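Local structure of malate synthase (Haloferax volcanii, 5TAO) at residues 86-91 with 121-126; 155-160 with 186-191; 50-55 with 82-87. The protein catalyses the magnesium-dependent Claisen condensation of acetyl-CoA with glyoxylate to malyl-CoA and its hydrolysis to malate and CoA, a step of the glyoxylate cycle. All coordinates share one frame; numbering follows the deposited sequence.

Contact 1: 86-91 with 121-126; sequences VWHRDS and IPEVGG. With PB (lead (II) ion), chain G; GLV (glyoxylic acid), chain E; GLV (glyoxylic acid), chain D.
R89 places CG between its backbone N and carbonyl carbon (chi1 71°) and then runs extended to NE, while E123 bends at chi2 (-77°), and the two turns bring guanidinium and carboxylate together nearly coplanar. The salt bridge runs from R89 NH1 to E123 OE2 at 2.9 Å, using the lone pair of OE2 that faces away from OE1. NH1 makes a second bond, to the backbone O of E123 at 3.0 Å, coming from above the carbonyl plane and not along a lone pair. R89 N reaches E123 O from the opposite face of that plane (3.1 Å), so one carbonyl oxygen is gripped by two donors of the same arginine. The outer edge of the guanidinium is used as well: NE donates to O2 of the chain D glyoxylate at 2.9 Å, and NH2 donates to this oxygen too. The segments lie in the loops after neighbouring strands 80-81 and 118-121, I121 being the last residue of the second, at the C-terminal mouth of the parallel (beta/alpha)8 barrel, where this family places its metal site. There E123 OE1 binds the lead ion at 2.6 Å, together with O3 of the chain E glyoxylate and D192. H88 crosses E123 at an angle, with E123 CB over one face of its imidazole and the carboxylate plane almost parallel to the ring. Around W87 the packing turns apolar. I121 CG2 sits over the five-membered ring of W87, 3.7 Å from its centroid, in a CH-pi contact; P122 CD meets W87 CB at 3.7 Å, and V124 CG1 approaches the indole obliquely. The indole NE1 is hydrogen-bonded to D129 of helix 127-143, which also receives the backbone N of G125.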
loop_
_atom_site.group_PDB
_atom_site.type_symbol
_atom_site.label_atom_id
_atom_site.label_comp_id
_atom_site.label_asym_id
_atom_site.label_seq_id
_atom_site.Cartn_x
_atom_site.Cartn_y
_atom_site.Cartn_z
ATOM N N VAL A 86 5.614 29.845 8.425
ATOM C CA VAL A 86 5.197 29.739 7.055
ATOM C C VAL A 86 5.470 28.272 6.496
ATOM O O VAL A 86 6.384 27.565 6.963
ATOM C CB VAL A 86 5.880 30.766 6.120
ATOM C CG1 VAL A 86 5.384 32.152 6.442
ATOM C CG2 VAL A 86 7.429 30.660 6.150
ATOM N N TRP A 87 4.676 27.862 5.543
ATOM C CA TRP A 87 4.822 26.526 4.913
ATOM C C TRP A 87 3.956 26.519 3.696
ATOM O O TRP A 87 2.938 27.212 3.623
ATOM C CB TRP A 87 4.409 25.435 5.921
ATOM C CG TRP A 87 4.658 24.004 5.359
ATOM C CD1 TRP A 87 3.806 23.267 4.600
ATOM C CD2 TRP A 87 5.867 23.272 5.452
ATOM N NE1 TRP A 87 4.382 22.069 4.277
ATOM C CE2 TRP A 87 5.639 22.017 4.804
ATOM C CE3 TRP A 87 7.094 23.522 6.061
ATOM C CZ2 TRP A 87 6.609 21.046 4.698
ATOM C CZ3 TRP A 87 8.075 22.575 5.995
ATOM C CH2 TRP A 87 7.858 21.347 5.247
ATOM N N HIS A 88 4.333 25.798 2.660
ATOM C CA HIS A 88 3.358 25.527 1.618
ATOM C C HIS A 88 3.793 24.230 0.911
ATOM O O HIS A 88 4.964 24.082 0.526
ATOM C CB HIS A 88 3.179 26.679 0.634
ATOM C CG HIS A 88 1.866 26.655 -0.079
ATOM N ND1 HIS A 88 1.526 25.668 -0.976
ATOM C CD2 HIS A 88 0.802 27.496 -0.033
ATOM C CE1 HIS A 88 0.329 25.898 -1.473
ATOM N NE2 HIS A 88 -0.145 26.989 -0.900
ATOM N N ARG A 89 2.819 23.301 0.778
ATOM C CA ARG A 89 2.959 22.091 -0.031
ATOM C C ARG A 89 3.509 22.222 -1.480
ATOM O O ARG A 89 4.124 21.291 -1.967
ATOM C CB ARG A 89 1.587 21.361 -0.056
ATOM C CG ARG A 89 0.507 22.033 -0.852
ATOM C CD ARG A 89 -0.867 21.465 -0.584
ATOM N NE ARG A 89 -1.889 22.341 -1.146
ATOM C CZ ARG A 89 -2.420 23.421 -0.552
ATOM N NH1 ARG A 89 -2.028 23.842 0.680
ATOM N NH2 ARG A 89 -3.309 24.117 -1.209
ATOM N N ASP A 90 3.234 23.337 -2.146
ATOM C CA ASP A 90 3.687 23.664 -3.447
ATOM C C ASP A 90 4.834 24.733 -3.566
ATOM O O ASP A 90 5.036 25.255 -4.654
ATOM C CB ASP A 90 2.536 24.311 -4.130
ATOM C CG ASP A 90 1.373 23.344 -4.256
ATOM O OD1 ASP A 90 1.769 22.168 -4.312
ATOM O OD2 ASP A 90 0.186 23.747 -4.300
ATOM N N SER A 91 5.449 25.128 -2.473
ATOM C CA SER A 91 6.567 26.118 -2.502
ATOM C C SER A 91 7.774 25.666 -1.707
ATOM O O SER A 91 7.849 25.801 -0.502
ATOM C CB SER A 91 6.086 27.492 -2.014
ATOM O OG SER A 91 7.154 28.419 -1.877
ATOM N N ILE A 121 1.972 24.306 11.477
ATOM C CA ILE A 121 2.378 24.285 10.098
ATOM C C ILE A 121 1.139 24.375 9.215
ATOM O O ILE A 121 0.313 23.449 9.170
ATOM C CB ILE A 121 3.114 22.966 9.777
ATOM C CG1 ILE A 121 4.306 22.761 10.698
ATOM C CG2 ILE A 121 3.548 22.912 8.345
ATOM C CD1 ILE A 121 5.359 23.877 10.638
ATOM N N PRO A 122 1.009 25.438 8.443
ATOM C CA PRO A 122 -0.150 25.612 7.584
ATOM C C PRO A 122 0.067 25.002 6.190
ATOM O O PRO A 122 1.164 24.663 5.856
ATOM C CB PRO A 122 -0.203 27.138 7.413
ATOM C CG PRO A 122 1.241 27.502 7.397
ATOM C CD PRO A 122 1.899 26.604 8.388
ATOM N N GLU A 123 -0.996 24.955 5.404
ATOM C CA GLU A 123 -0.955 24.665 3.991
ATOM C C GLU A 123 -0.321 23.313 3.642
ATOM O O GLU A 123 0.243 23.169 2.569
ATOM C CB GLU A 123 -0.317 25.832 3.184
ATOM C CG GLU A 123 -0.987 27.229 3.393
ATOM C CD GLU A 123 -2.260 27.332 2.636
ATOM O OE1 GLU A 123 -2.987 28.290 2.895
ATOM O OE2 GLU A 123 -2.586 26.419 1.776
ATOM N N VAL A 124 -0.385 22.354 4.548
ATOM C CA VAL A 124 0.170 21.079 4.309
ATOM C C VAL A 124 -0.664 20.328 3.189
ATOM O O VAL A 124 -1.775 20.672 2.870
ATOM C CB VAL A 124 0.278 20.235 5.549
ATOM C CG1 VAL A 124 1.256 20.858 6.532
ATOM C CG2 VAL A 124 -1.083 19.948 6.214
ATOM N N GLY A 125 -0.058 19.340 2.600
ATOM C CA GLY A 125 -0.671 18.638 1.489
ATOM C C GLY A 125 -0.921 17.177 1.845
ATOM O O GLY A 125 -1.470 16.884 2.892
ATOM N N GLY A 126 -0.535 16.275 0.957
ATOM C CA GLY A 126 -0.593 14.833 1.224
ATOM C C GLY A 126 0.385 14.422 2.262
ATOM O O GLY A 126 1.225 15.217 2.687
HETATM PB PB PB G . -3.052 29.576 5.136
HETATM C C1 GLV E . -1.963 31.263 1.450
HETATM O O1 GLV E . -0.970 30.586 1.151
HETATM C C2 GLV E . -2.497 31.313 2.841
HETATM O O2 GLV E . -3.470 32.105 3.024
HETATM O O3 GLV E . -2.071 30.609 3.797
HETATM C C1 GLV D . -2.887 24.198 -5.266
HETATM O O1 GLV D . -3.177 24.631 -6.382
HETATM C C2 GLV D . -3.081 22.760 -4.973
HETATM O O2 GLV D . -3.006 22.352 -3.837
HETATM O O3 GLV D . -3.437 21.922 -5.846
HETATM O O HOH W 1 -4.698 26.120 0.619
#

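Contact 2: 155-160 with 186-191; sequences VIIESG and LVDGEV. With GLV (glyoxylic acid), chain C.
E158 and G189 meet just past the ends of their strands, E158 CB lying 3.6 Å from G189 O, and both border the chain C glyoxylate. G189 CA approaches O1 of that ligand at 3.3 Å, V191 CB packs against the same oxygen, and E158 OE1 lies 2.9 Å from it. The glutamate gets there through an unusual first torsion, well away from a staggered value (chi1 27°), and a chain that is extended beyond CG. Its other oxygen, OE2, accepts a hydrogen bond from the backbone N of E123, which should help fix the rotation of the carboxylate beside the lead ion. Behind this shell, I156 CG2 fits against G189 CA at 3.7 Å. The backbone then ties the two strands in parallel register: G189 N donates to I157 O (3.0 Å), I157 N to V187 O (2.8 Å) and V187 N to V155 O (2.9 Å). I156 and V187 lie side by side on the face that also meets R84. V155, I157, L186 and D188 point to the other face, where I157 and L186 meet helix 160-166 and I157 and D188 meet helix 210-223, and D188 OD1 is held there by a hydrogen bond with T216. S159 and G189 stand at the N-caps of the helices that follow. Two adjacent parallel strands splayed by 39°, with side chains alternating between the interior and the helix layer and ligand-binding residues at their C-terminal ends, are characteristic of a (beta/alpha)8 barrel, here at the magnesium and glyoxylate site of malate synthase.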
loop_
_atom_site.group_PDB
_atom_site.type_symbol
_atom_site.label_atom_id
_atom_site.label_comp_id
_atom_site.label_asym_id
_atom_site.label_seq_id
_atom_site.Cartn_x
_atom_site.Cartn_y
_atom_site.Cartn_z
ATOM N N VAL A 155 -1.096 20.906 12.498
ATOM C CA VAL A 155 -1.220 21.305 11.134
ATOM C C VAL A 155 -2.511 22.015 10.904
ATOM O O VAL A 155 -3.453 21.739 11.568
ATOM C CB VAL A 155 -1.110 20.096 10.160
ATOM C CG1 VAL A 155 0.164 19.324 10.388
ATOM C CG2 VAL A 155 -2.243 19.159 10.364
ATOM N N ILE A 156 -2.562 22.877 9.897
ATOM C CA ILE A 156 -3.793 23.413 9.418
ATOM C C ILE A 156 -4.241 22.633 8.152
ATOM O O ILE A 156 -3.499 22.536 7.189
ATOM C CB ILE A 156 -3.697 24.867 8.966
ATOM C CG1 ILE A 156 -2.961 25.795 9.948
ATOM C CG2 ILE A 156 -5.086 25.422 8.806
ATOM C CD1 ILE A 156 -3.511 25.822 11.304
ATOM N N ILE A 157 -5.474 22.133 8.177
ATOM C CA ILE A 157 -6.042 21.348 7.077
ATOM C C ILE A 157 -6.735 22.399 6.180
ATOM O O ILE A 157 -7.786 22.928 6.531
ATOM C CB ILE A 157 -7.053 20.259 7.587
ATOM C CG1 ILE A 157 -6.441 19.293 8.614
ATOM C CG2 ILE A 157 -7.732 19.504 6.412
ATOM C CD1 ILE A 157 -5.188 18.531 8.160
ATOM N N GLU A 158 -6.129 22.719 5.046
ATOM C CA GLU A 158 -6.685 23.770 4.161
ATOM C C GLU A 158 -6.504 23.414 2.709
ATOM O O GLU A 158 -6.435 24.273 1.827
ATOM C CB GLU A 158 -6.078 25.151 4.493
ATOM C CG GLU A 158 -4.718 25.150 5.099
ATOM C CD GLU A 158 -4.266 26.559 5.625
ATOM O OE1 GLU A 158 -5.057 27.496 5.833
ATOM O OE2 GLU A 158 -3.055 26.664 5.790
ATOM N N SER A 159 -6.510 22.091 2.446
ATOM C CA SER A 159 -6.504 21.571 1.108
ATOM C C SER A 159 -7.230 20.253 1.063
ATOM O O SER A 159 -7.295 19.555 2.065
ATOM C CB SER A 159 -5.116 21.431 0.657
ATOM O OG SER A 159 -4.363 20.402 1.223
ATOM N N GLY A 160 -7.744 19.933 -0.093
ATOM C CA GLY A 160 -8.351 18.629 -0.347
ATOM C C GLY A 160 -7.357 17.539 -0.005
ATOM O O GLY A 160 -7.707 16.540 0.574
ATOM N N LEU A 186 -5.066 19.000 14.824
ATOM C CA LEU A 186 -5.499 19.051 13.451
ATOM C C LEU A 186 -6.496 20.200 13.356
ATOM O O LEU A 186 -7.614 20.101 13.884
ATOM C CB LEU A 186 -6.127 17.728 13.019
ATOM C CG LEU A 186 -5.311 16.448 13.251
ATOM C CD1 LEU A 186 -6.042 15.216 12.672
ATOM C CD2 LEU A 186 -3.908 16.524 12.704
ATOM N N VAL A 187 -6.115 21.277 12.669
ATOM C CA VAL A 187 -6.962 22.490 12.720
ATOM C C VAL A 187 -7.526 22.820 11.400
ATOM O O VAL A 187 -6.778 23.038 10.477
ATOM C CB VAL A 187 -6.112 23.718 13.195
ATOM C CG1 VAL A 187 -6.958 24.973 13.353
ATOM C CG2 VAL A 187 -5.401 23.414 14.502
ATOM N N ASP A 188 -8.836 22.942 11.271
ATOM C CA ASP A 188 -9.352 23.348 10.021
ATOM C C ASP A 188 -9.057 24.814 9.660
ATOM O O ASP A 188 -9.055 25.671 10.503
ATOM C CB ASP A 188 -10.847 23.097 9.951
ATOM C CG ASP A 188 -11.177 21.634 9.814
ATOM O OD1 ASP A 188 -10.300 20.899 9.309
ATOM O OD2 ASP A 188 -12.278 21.210 10.245
ATOM N N GLY A 189 -8.801 25.050 8.385
ATOM C CA GLY A 189 -8.553 26.348 7.827
ATOM C C GLY A 189 -9.523 26.634 6.719
ATOM O O GLY A 189 -9.178 26.645 5.568
ATOM N N GLU A 190 -10.746 26.930 7.080
ATOM C CA GLU A 190 -11.794 27.090 6.109
ATOM C C GLU A 190 -11.534 28.155 5.090
ATOM O O GLU A 190 -11.960 28.017 3.927
ATOM C CB GLU A 190 -13.142 27.337 6.783
ATOM C CG GLU A 190 -13.847 26.102 7.294
ATOM C CD GLU A 190 -13.545 25.773 8.732
ATOM O OE1 GLU A 190 -12.589 26.243 9.287
ATOM O OE2 GLU A 190 -14.241 24.978 9.299
ATOM N N VAL A 191 -10.847 29.226 5.494
ATOM C CA VAL A 191 -10.562 30.297 4.567
ATOM C C VAL A 191 -9.783 29.801 3.347
ATOM O O VAL A 191 -10.244 29.958 2.209
ATOM C CB VAL A 191 -9.779 31.476 5.188
ATOM C CG1 VAL A 191 -9.752 32.600 4.178
ATOM C CG2 VAL A 191 -10.428 31.954 6.489
HETATM C C1 GLV C . -7.159 30.039 7.549
HETATM O O1 GLV C . -7.323 29.156 6.673
HETATM C C2 GLV C . -5.858 30.741 7.806
HETATM O O2 GLV C . -5.762 31.829 8.488
HETATM O O3 GLV C . -4.836 30.268 7.267
#

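Contact 3: 50-55 with 82-87; sequences NEDATA and HPRMVW. With GLV (glyoxylic acid), chain E; GLV (glyoxylic acid), chain C.
A hydrogen bond from N50 N to R84 O (2.9 Å) joins the two backbones, after which 50-55 folds away through a type I turn from E51 to T54. E51 then reaches over the arginine: OE1 stands 3.1 Å above the centre of one guanidinium face, and the planes are turned 67° apart. No N-H of R84 points at OE1, so its salt bridge with R84 NH1 (3.2 Å) rests on charge alone; the backbone N of D52 adds a weak bond to the same oxygen. NH1 instead donates at the edge to O3 of the chain C glyoxylate at 3.1 Å, while NH2 forms a salt bridge with D49; the bend at chi3 (76°) turns the group toward the ligand. These loops follow adjacent strands, 45-49 and 80-81, of the (beta/alpha)8 barrel and carry binding residues at its C-terminal rim. R84 binds glyoxylate and acetyl-CoA, and D52 is a magnesium ligand, here beside the lead ion, its OD1 close to the chain E glyoxylate and OD2 close to O3 of the chain C one. The charges of R84 and the cation probably offset the close approach of the E51 and D52 carboxylates. Water 3 donates to E51 OE2 (2.6 Å) and W87 O; water 2 links V86 N with N50 ND2, which also bonds R59 O, while N50 OD1 is hydrogen-bonded to T19.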
loop_
_atom_site.group_PDB
_atom_site.type_symbol
_atom_site.label_atom_id
_atom_site.label_comp_id
_atom_site.label_asym_id
_atom_site.label_seq_id
_atom_site.Cartn_x
_atom_site.Cartn_y
_atom_site.Cartn_z
ATOM N N ASN A 50 3.263 33.917 12.478
ATOM C CA ASN A 50 4.133 34.399 11.423
ATOM C C ASN A 50 3.769 34.140 9.953
ATOM O O ASN A 50 4.562 34.395 9.064
ATOM C CB ASN A 50 5.569 33.910 11.654
ATOM C CG ASN A 50 6.594 34.984 11.323
ATOM O OD1 ASN A 50 6.378 36.162 11.644
ATOM N ND2 ASN A 50 7.704 34.601 10.716
ATOM N N GLU A 51 2.564 33.643 9.707
ATOM C CA GLU A 51 2.062 33.363 8.382
ATOM C C GLU A 51 0.912 34.313 8.125
ATOM O O GLU A 51 1.161 35.493 8.029
ATOM C CB GLU A 51 1.633 31.878 8.235
ATOM C CG GLU A 51 1.389 31.450 6.768
ATOM C CD GLU A 51 0.035 30.824 6.515
ATOM O OE1 GLU A 51 -0.857 30.966 7.376
ATOM O OE2 GLU A 51 -0.154 30.151 5.456
ATOM N N ASP A 52 -0.340 33.872 8.012
ATOM C CA ASP A 52 -1.271 34.773 7.359
ATOM C C ASP A 52 -1.539 36.076 8.200
ATOM O O ASP A 52 -1.916 37.069 7.631
ATOM C CB ASP A 52 -2.650 34.175 6.968
ATOM C CG ASP A 52 -2.600 32.957 5.991
ATOM O OD1 ASP A 52 -1.684 32.869 5.197
ATOM O OD2 ASP A 52 -3.613 32.181 6.041
ATOM N N ALA A 53 -1.373 36.067 9.512
ATOM C CA ALA A 53 -1.674 37.264 10.328
ATOM C C ALA A 53 -0.660 38.397 10.165
ATOM O O ALA A 53 -0.977 39.511 10.471
ATOM C CB ALA A 53 -1.841 36.917 11.797
ATOM N N THR A 54 0.491 38.100 9.591
ATOM C CA THR A 54 1.605 39.003 9.481
ATOM C C THR A 54 1.942 39.234 8.019
ATOM O O THR A 54 2.069 38.302 7.246
ATOM C CB THR A 54 2.757 38.341 10.225
ATOM O OG1 THR A 54 2.355 38.128 11.574
ATOM C CG2 THR A 54 4.075 39.097 10.129
ATOM N N ALA A 55 2.067 40.487 7.623
ATOM C CA ALA A 55 2.464 40.832 6.259
ATOM C C ALA A 55 3.765 40.136 5.897
ATOM O O ALA A 55 4.635 40.050 6.743
ATOM C CB ALA A 55 2.642 42.350 6.124
ATOM N N HIS A 82 2.401 27.802 20.740
ATOM C CA HIS A 82 2.689 27.078 19.497
ATOM C C HIS A 82 2.657 28.055 18.373
ATOM O O HIS A 82 1.651 28.270 17.795
ATOM C CB HIS A 82 1.652 26.016 19.231
ATOM C CG HIS A 82 1.540 24.954 20.276
ATOM N ND1 HIS A 82 2.012 23.678 20.115
ATOM C CD2 HIS A 82 0.993 24.988 21.508
ATOM C CE1 HIS A 82 1.742 22.965 21.181
ATOM N NE2 HIS A 82 1.119 23.732 22.044
ATOM N N PRO A 83 3.777 28.695 18.062
ATOM C CA PRO A 83 3.759 29.647 16.988
ATOM C C PRO A 83 3.521 29.023 15.598
ATOM O O PRO A 83 4.039 27.908 15.353
ATOM C CB PRO A 83 5.173 30.166 16.985
ATOM C CG PRO A 83 5.709 29.908 18.286
ATOM C CD PRO A 83 5.092 28.612 18.681
ATOM N N ARG A 84 2.881 29.766 14.692
ATOM C CA ARG A 84 2.648 29.310 13.366
ATOM C C ARG A 84 3.704 29.863 12.470
ATOM O O ARG A 84 3.917 31.082 12.419
ATOM C CB ARG A 84 1.267 29.640 12.841
ATOM C CG ARG A 84 1.104 29.286 11.384
ATOM C CD ARG A 84 -0.337 29.225 10.940
ATOM N NE ARG A 84 -0.963 30.524 10.764
ATOM C CZ ARG A 84 -2.148 30.717 10.182
ATOM N NH1 ARG A 84 -2.835 29.731 9.589
ATOM N NH2 ARG A 84 -2.637 31.912 10.108
ATOM N N MET A 85 4.377 28.956 11.756
ATOM C CA MET A 85 5.410 29.279 10.779
ATOM C C MET A 85 4.868 29.307 9.388
ATOM O O MET A 85 3.761 28.861 9.162
ATOM C CB MET A 85 6.484 28.206 10.830
ATOM C CG MET A 85 7.128 28.014 12.165
ATOM S SD MET A 85 8.274 29.347 12.523
ATOM C CE MET A 85 7.247 30.448 13.533
ATOM N N VAL A 86 5.614 29.845 8.425
ATOM C CA VAL A 86 5.197 29.739 7.055
ATOM C C VAL A 86 5.470 28.272 6.496
ATOM O O VAL A 86 6.384 27.565 6.963
ATOM C CB VAL A 86 5.880 30.766 6.120
ATOM C CG1 VAL A 86 5.384 32.152 6.442
ATOM C CG2 VAL A 86 7.429 30.660 6.150
ATOM N N TRP A 87 4.676 27.862 5.543
ATOM C CA TRP A 87 4.822 26.526 4.913
ATOM C C TRP A 87 3.956 26.519 3.696
ATOM O O TRP A 87 2.938 27.212 3.623
ATOM C CB TRP A 87 4.409 25.435 5.921
ATOM C CG TRP A 87 4.658 24.004 5.359
ATOM C CD1 TRP A 87 3.806 23.267 4.600
ATOM C CD2 TRP A 87 5.867 23.272 5.452
ATOM N NE1 TRP A 87 4.382 22.069 4.277
ATOM C CE2 TRP A 87 5.639 22.017 4.804
ATOM C CE3 TRP A 87 7.094 23.522 6.061
ATOM C CZ2 TRP A 87 6.609 21.046 4.698
ATOM C CZ3 TRP A 87 8.075 22.575 5.995
ATOM C CH2 TRP A 87 7.858 21.347 5.247
HETATM C C1 GLV E . -1.963 31.263 1.450
HETATM O O1 GLV E . -0.970 30.586 1.151
HETATM C C2 GLV E . -2.497 31.313 2.841
HETATM O O2 GLV E . -3.470 32.105 3.024
HETATM O O3 GLV E . -2.071 30.609 3.797
HETATM C C1 GLV C . -7.159 30.039 7.549
HETATM O O1 GLV C . -7.323 29.156 6.673
HETATM C C2 GLV C . -5.858 30.741 7.806
HETATM O O2 GLV C . -5.762 31.829 8.488
HETATM O O3 GLV C . -4.836 30.268 7.267
HETATM O O HOH W 2 7.762 31.640 9.629
HETATM O O HOH W 3 2.090 29.643 4.335
#

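From the N terminus, contact 3 comes first, closing a loop from the end of strand 45-49 through helix 59-73 to the end of strand 80-81. Contact 1 starts where contact 3 finishes, the two sharing V86 and W87, and closes the next loop, through helix 92-105 and strand 118-121. Contact 2 follows, joining strands 152-157 and 183-188 and closing the loop through helices 160-166 and 169-172. None nests within or crosses another; they proceed in series round one side of the barrel. A backbone bond from I156 N to I121 O couples contacts 1 and 2, P122 packing on M85 and E51 joins contacts 1 and 3, and I156 touches R84 between contacts 2 and 3.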